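Local coordinates for protein-tyrosine phosphatase mitochondrial 1 (Mus musculus, PDB 3RGO) that dephosphorylates phosphatidylglycerophosphate to phosphatidylglycerol, a step on the way to cardiolipin in mitochondria, at residues Val107-Ile112 with Lys144-Glu149; Glu121-Ile126 with Ile133-Ser138. All blocks are in the same frame, centred on the assembly; numbering follows the deposited sequence.

Contact 1: residues Val107-Ile112 with Lys144-Glu149; sequences VAAYLI and KEFHKE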
loop_
_atom_site.group_PDB
_atom_site.type_symbol
_atom_site.label_atom_id
_atom_site.label_comp_id
_atom_site.label_asym_id
_atom_site.label_seq_id
_atom_site.Cartn_x
_atom_site.Cartn_y
_atom_site.Cartn_z
ATOM N N VAL A 107 -1.280 1.694 -3.283
ATOM C CA VAL A 107 -1.055 3.103 -2.976
ATOM C C VAL A 107 -1.909 3.991 -3.880
ATOM O O VAL A 107 -2.422 5.018 -3.437
ATOM C CB VAL A 107 0.446 3.499 -3.072
ATOM C CG1 VAL A 107 0.614 5.006 -2.917
ATOM C CG2 VAL A 107 1.276 2.756 -2.013
ATOM N N ALA A 108 -2.067 3.589 -5.141
ATOM C CA ALA A 108 -2.934 4.306 -6.071
ATOM C C ALA A 108 -4.358 4.402 -5.540
ATOM O O ALA A 108 -4.988 5.453 -5.622
ATOM C CB ALA A 108 -2.924 3.633 -7.460
ATOM N N ALA A 109 -4.867 3.303 -4.994
ATOM C CA ALA A 109 -6.229 3.295 -4.483
ATOM C C ALA A 109 -6.361 4.265 -3.309
ATOM O O ALA A 109 -7.321 5.028 -3.227
ATOM C CB ALA A 109 -6.638 1.885 -4.074
ATOM N N TYR A 110 -5.385 4.224 -2.408
ATOM C CA TYR A 110 -5.308 5.164 -1.294
ATOM C C TYR A 110 -5.407 6.613 -1.775
ATOM O O TYR A 110 -6.240 7.377 -1.286
ATOM C CB TYR A 110 -4.001 4.942 -0.521
ATOM C CG TYR A 110 -3.583 6.083 0.378
ATOM C CD1 TYR A 110 -4.150 6.248 1.634
ATOM C CD2 TYR A 110 -2.609 6.990 -0.029
ATOM C CE1 TYR A 110 -3.768 7.297 2.462
ATOM C CE2 TYR A 110 -2.218 8.031 0.784
ATOM C CZ TYR A 110 -2.800 8.184 2.028
ATOM O OH TYR A 110 -2.410 9.224 2.840
ATOM N N LEU A 111 -4.562 6.985 -2.737
ATOM C CA LEU A 111 -4.556 8.349 -3.262
ATOM C C LEU A 111 -5.871 8.722 -3.945
ATOM O O LEU A 111 -6.359 9.852 -3.815
ATOM C CB LEU A 111 -3.382 8.546 -4.221
ATOM C CG LEU A 111 -1.992 8.467 -3.582
ATOM C CD1 LEU A 111 -0.914 8.496 -4.654
ATOM C CD2 LEU A 111 -1.786 9.592 -2.568
ATOM N N ILE A 112 -6.439 7.777 -4.686
ATOM C CA ILE A 112 -7.727 8.011 -5.324
ATOM C C ILE A 112 -8.768 8.419 -4.293
ATOM O O ILE A 112 -9.478 9.408 -4.469
ATOM C CB ILE A 112 -8.213 6.769 -6.096
ATOM C CG1 ILE A 112 -7.346 6.558 -7.345
ATOM C CG2 ILE A 112 -9.682 6.914 -6.478
ATOM C CD1 ILE A 112 -7.601 5.245 -8.068
ATOM N N LYS A 144 -10.193 1.630 -11.704
ATOM C CA LYS A 144 -11.337 2.326 -12.302
ATOM C C LYS A 144 -12.635 2.033 -11.554
ATOM O O LYS A 144 -13.453 2.936 -11.334
ATOM C CB LYS A 144 -11.498 1.943 -13.775
ATOM C CG LYS A 144 -10.617 2.720 -14.742
ATOM C CD LYS A 144 -11.097 2.516 -16.180
ATOM C CE LYS A 144 -10.446 3.497 -17.150
ATOM N NZ LYS A 144 -8.970 3.330 -17.227
ATOM N N GLU A 145 -12.841 0.771 -11.184
ATOM C CA GLU A 145 -14.044 0.391 -10.443
ATOM C C GLU A 145 -13.987 0.989 -9.040
ATOM O O GLU A 145 -15.000 1.437 -8.492
ATOM C CB GLU A 145 -14.184 -1.131 -10.359
ATOM C CG GLU A 145 -14.451 -1.825 -11.690
ATOM C CD GLU A 145 -15.930 -1.880 -12.040
ATOM O OE1 GLU A 145 -16.629 -0.858 -11.867
ATOM O OE2 GLU A 145 -16.393 -2.950 -12.495
ATOM N N PHE A 146 -12.789 1.000 -8.463
ATOM C CA PHE A 146 -12.591 1.571 -7.136
ATOM C C PHE A 146 -12.947 3.056 -7.158
ATOM O O PHE A 146 -13.586 3.568 -6.236
ATOM C CB PHE A 146 -11.141 1.367 -6.669
ATOM C CG PHE A 146 -10.889 1.816 -5.256
ATOM C CD1 PHE A 146 -10.429 3.096 -4.992
ATOM C CD2 PHE A 146 -11.114 0.958 -4.194
ATOM C CE1 PHE A 146 -10.194 3.508 -3.696
ATOM C CE2 PHE A 146 -10.885 1.363 -2.898
ATOM C CZ PHE A 146 -10.425 2.642 -2.647
ATOM N N HIS A 147 -12.535 3.734 -8.226
ATOM C CA HIS A 147 -12.833 5.147 -8.431
ATOM C C HIS A 147 -14.341 5.411 -8.487
ATOM O O HIS A 147 -14.829 6.385 -7.917
ATOM C CB HIS A 147 -12.157 5.640 -9.712
ATOM C CG HIS A 147 -12.278 7.116 -9.932
ATOM N ND1 HIS A 147 -12.984 7.656 -10.985
ATOM C CD2 HIS A 147 -11.784 8.165 -9.232
ATOM C CE1 HIS A 147 -12.917 8.976 -10.926
ATOM N NE2 HIS A 147 -12.193 9.309 -9.873
ATOM N N LYS A 148 -15.075 4.540 -9.171
ATOM C CA LYS A 148 -16.527 4.668 -9.248
ATOM C C LYS A 148 -17.201 4.475 -7.892
ATOM O O LYS A 148 -18.155 5.182 -7.559
ATOM C CB LYS A 148 -17.097 3.670 -10.259
ATOM C CG LYS A 148 -16.707 3.947 -11.699
ATOM C CD LYS A 148 -17.343 2.937 -12.642
ATOM C CE LYS A 148 -16.909 3.174 -14.080
ATOM N NZ LYS A 148 -17.573 2.229 -15.021
ATOM N N GLU A 149 -16.715 3.508 -7.118
ATOM C CA GLU A 149 -17.265 3.224 -5.796
ATOM C C GLU A 149 -17.009 4.375 -4.833
ATOM O O GLU A 149 -17.882 4.744 -4.040
ATOM C CB GLU A 149 -16.675 1.935 -5.222
ATOM C CG GLU A 149 -17.165 0.668 -5.904
ATOM C CD GLU A 149 -16.705 -0.587 -5.187
ATOM O OE1 GLU A 149 -15.749 -0.497 -4.395
ATOM O OE2 GLU A 149 -17.297 -1.662 -5.412
#
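Facing each other through Ala109, Ile112, Phe146 and His147, the helical segments 107-112 and 144-149 run in nearly the same direction, their axes 10.1 Å apart at closest and crossing at -24°. A small residue opposite a large one fills this spacing. The methyl CB of Ala109 lies over one face of the Phe146 ring, 4.0 Å from its centroid and displaced toward the rim, a CH-pi contact. The ring arrives there because CG of Phe146 stands anti to the backbone N (chi1 -175°), and its CE1 also comes within 3.3 Å of the carbonyl O of Ala109. One branch of Ile112 serves both aromatic residues: CG2 sits at the edge of the Phe146 ring, 4.2 Å from CD1, and in the plane of the imidazole of His147, 3.7 Å from CD2. An alanine at Phe146 would probably leave the methyl of Ala109 without its ring face and open a gap between the two helices. Beyond the pair, Phe146 meets the ring of His76 on helix 72-88, Ala109 and Ile112 also touch Leu143, Ile112 and Leu111 rest on Ala122 of helix 119-129, and Val107 and Tyr110 turn to strand 9-12.

Contact 2: residues Glu121-Ile126 with Ile133-Ser138; sequences EAIEAI and ISIRPS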
loop_
_atom_site.group_PDB
_atom_site.type_symbol
_atom_site.label_atom_id
_atom_site.label_comp_id
_atom_site.label_asym_id
_atom_site.label_seq_id
_atom_site.Cartn_x
_atom_site.Cartn_y
_atom_site.Cartn_z
ATOM N N GLU A 121 -4.220 10.181 -12.457
ATOM C CA GLU A 121 -3.630 11.233 -11.631
ATOM C C GLU A 121 -2.818 10.638 -10.480
ATOM O O GLU A 121 -1.694 11.062 -10.210
ATOM C CB GLU A 121 -4.709 12.170 -11.081
ATOM C CG GLU A 121 -4.984 13.367 -11.967
ATOM C CD GLU A 121 -6.191 14.161 -11.522
ATOM O OE1 GLU A 121 -7.179 13.549 -11.057
ATOM O OE2 GLU A 121 -6.155 15.400 -11.645
ATOM N N ALA A 122 -3.405 9.663 -9.799
ATOM C CA ALA A 122 -2.747 8.980 -8.693
ATOM C C ALA A 122 -1.477 8.267 -9.156
ATOM O O ALA A 122 -0.422 8.382 -8.534
ATOM C CB ALA A 122 -3.695 7.982 -8.068
ATOM N N ILE A 123 -1.593 7.526 -10.252
ATOM C CA ILE A 123 -0.466 6.757 -10.770
ATOM C C ILE A 123 0.682 7.675 -11.177
ATOM O O ILE A 123 1.838 7.439 -10.824
ATOM C CB ILE A 123 -0.903 5.861 -11.948
ATOM C CG1 ILE A 123 -1.864 4.776 -11.447
ATOM C CG2 ILE A 123 0.306 5.225 -12.621
ATOM C CD1 ILE A 123 -2.570 4.015 -12.553
ATOM N N GLU A 124 0.354 8.736 -11.905
ATOM C CA GLU A 124 1.357 9.705 -12.332
ATOM C C GLU A 124 2.037 10.378 -11.139
ATOM O O GLU A 124 3.229 10.682 -11.187
ATOM C CB GLU A 124 0.735 10.734 -13.281
ATOM C CG GLU A 124 0.380 10.135 -14.647
ATOM C CD GLU A 124 -0.552 11.010 -15.463
ATOM O OE1 GLU A 124 -0.070 11.701 -16.386
ATOM O OE2 GLU A 124 -1.771 11.004 -15.186
ATOM N N ALA A 125 1.283 10.590 -10.063
ATOM C CA ALA A 125 1.849 11.161 -8.840
ATOM C C ALA A 125 2.860 10.215 -8.211
ATOM O O ALA A 125 3.926 10.632 -7.745
ATOM C CB ALA A 125 0.744 11.487 -7.846
ATOM N N ILE A 126 2.517 8.935 -8.189
ATOM C CA ILE A 126 3.416 7.931 -7.641
ATOM C C ILE A 126 4.667 7.823 -8.511
ATOM O O ILE A 126 5.780 7.726 -7.998
ATOM C CB ILE A 126 2.716 6.561 -7.525
ATOM C CG1 ILE A 126 1.575 6.637 -6.505
ATOM C CG2 ILE A 126 3.708 5.470 -7.133
ATOM C CD1 ILE A 126 0.577 5.495 -6.620
ATOM N N ILE A 133 7.450 2.473 -11.887
ATOM C CA ILE A 133 6.078 2.131 -11.558
ATOM C C ILE A 133 5.466 1.511 -12.803
ATOM O O ILE A 133 5.538 2.082 -13.891
ATOM C CB ILE A 133 5.261 3.364 -11.141
ATOM C CG1 ILE A 133 5.881 4.015 -9.905
ATOM C CG2 ILE A 133 3.806 2.979 -10.867
ATOM C CD1 ILE A 133 6.029 3.073 -8.724
ATOM N N SER A 134 4.887 0.328 -12.648
ATOM C CA SER A 134 4.263 -0.356 -13.767
ATOM C C SER A 134 2.906 -0.899 -13.347
ATOM O O SER A 134 2.818 -1.954 -12.720
ATOM C CB SER A 134 5.154 -1.491 -14.273
ATOM O OG SER A 134 4.524 -2.180 -15.341
ATOM N N ILE A 135 1.852 -0.165 -13.683
ATOM C CA ILE A 135 0.494 -0.600 -13.384
ATOM C C ILE A 135 -0.212 -1.026 -14.673
ATOM O O ILE A 135 -0.533 -0.202 -15.532
ATOM C CB ILE A 135 -0.289 0.486 -12.622
ATOM C CG1 ILE A 135 0.389 0.736 -11.264
ATOM C CG2 ILE A 135 -1.748 0.072 -12.442
ATOM C CD1 ILE A 135 -0.156 1.898 -10.489
ATOM N N ARG A 136 -0.434 -2.330 -14.802
ATOM C CA ARG A 136 -0.946 -2.921 -16.039
ATOM C C ARG A 136 -2.441 -2.695 -16.234
ATOM O O ARG A 136 -3.150 -2.411 -15.272
ATOM C CB ARG A 136 -0.658 -4.424 -16.046
ATOM C CG ARG A 136 0.815 -4.781 -16.001
ATOM C CD ARG A 136 1.026 -6.285 -16.189
ATOM N NE ARG A 136 0.309 -7.072 -15.187
ATOM C CZ ARG A 136 0.702 -7.204 -13.921
ATOM N NH1 ARG A 136 1.802 -6.592 -13.499
ATOM N NH2 ARG A 136 -0.006 -7.945 -13.077
ATOM N N PRO A 137 -2.926 -2.828 -17.485
ATOM C CA PRO A 137 -4.356 -2.692 -17.776
ATOM C C PRO A 137 -5.222 -3.492 -16.807
ATOM O O PRO A 137 -6.260 -2.995 -16.372
ATOM C CB PRO A 137 -4.472 -3.248 -19.196
ATOM C CG PRO A 137 -3.164 -2.906 -19.817
ATOM C CD PRO A 137 -2.133 -3.015 -18.713
ATOM N N SER A 138 -4.793 -4.702 -16.460
ATOM C CA SER A 138 -5.548 -5.538 -15.530
ATOM C C SER A 138 -5.644 -4.885 -14.154
ATOM O O SER A 138 -6.635 -5.035 -13.444
ATOM C CB SER A 138 -4.919 -6.929 -15.409
ATOM O OG SER A 138 -3.713 -6.889 -14.668
#
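The loop that leads into the C-terminal helix 137-154 lies along helix 119-129, where Ile133 and Ile135 pack against Ile126 and Ile123. Ile133 and Ile135 both head for the helix from the backbone, whereas Ser134 between them points away, the alternation expected of an extended backbone. Ile123 and Ile135 reach toward each other tip to tip. The methyl CD1 of Ile135 presses on CG1 of Ile123 at 3.5 Å, tighter than usual for two carbons, and lies 3.8 Å from CD1 of Ile123. The other branch of Ile135, CG2, is 4.0 Å from that same Ile123 CD1. In the dual-specificity phosphatase fold, this loop passes near the phosphate-binding loop with its predicted nucleophile: the side chain of Ile133 is about 11 Å from that of Cys96, and Ser134 is hydrogen-bonded through its backbone to Arg100, while its carbonyl O accepts a hydrogen bond from the hydroxyl of Ser101. One turn further along the helix, Ile126 and Ile133 cross at about a right angle. Here CG2 of Ile126, anti to its own nitrogen, meets CD1 of Ile133 at 3.7 Å and CG1 of Ile133 at 3.8 Å. Arg136 then takes the N-cap position of helix 137-154, and its backbone N donates a hydrogen bond to OE1 of Gln139.

From the N terminus, the chain completes strand 91-95 of the central sheet before entering helix 102-115, which supplies residues 107-112. It then turns into helix 119-129, where residues 121-126 meet 133-138 after an intervening run of only six residues: contact 2 closes this short loop. Helix 137-154, which begins at the end of segment 133-138, brings residues 144-149 back to helix 102-115, so contact 1 closes a wider loop that encloses the whole of contact 2. The two do not cross. Their centres are 11 Å apart, and they touch directly where Ile126 CG1 lies 3.6 Å from Leu111 CD1. Together they join helix 102-115 to helix 137-154, and helix 119-129 to the loop that leads into the latter.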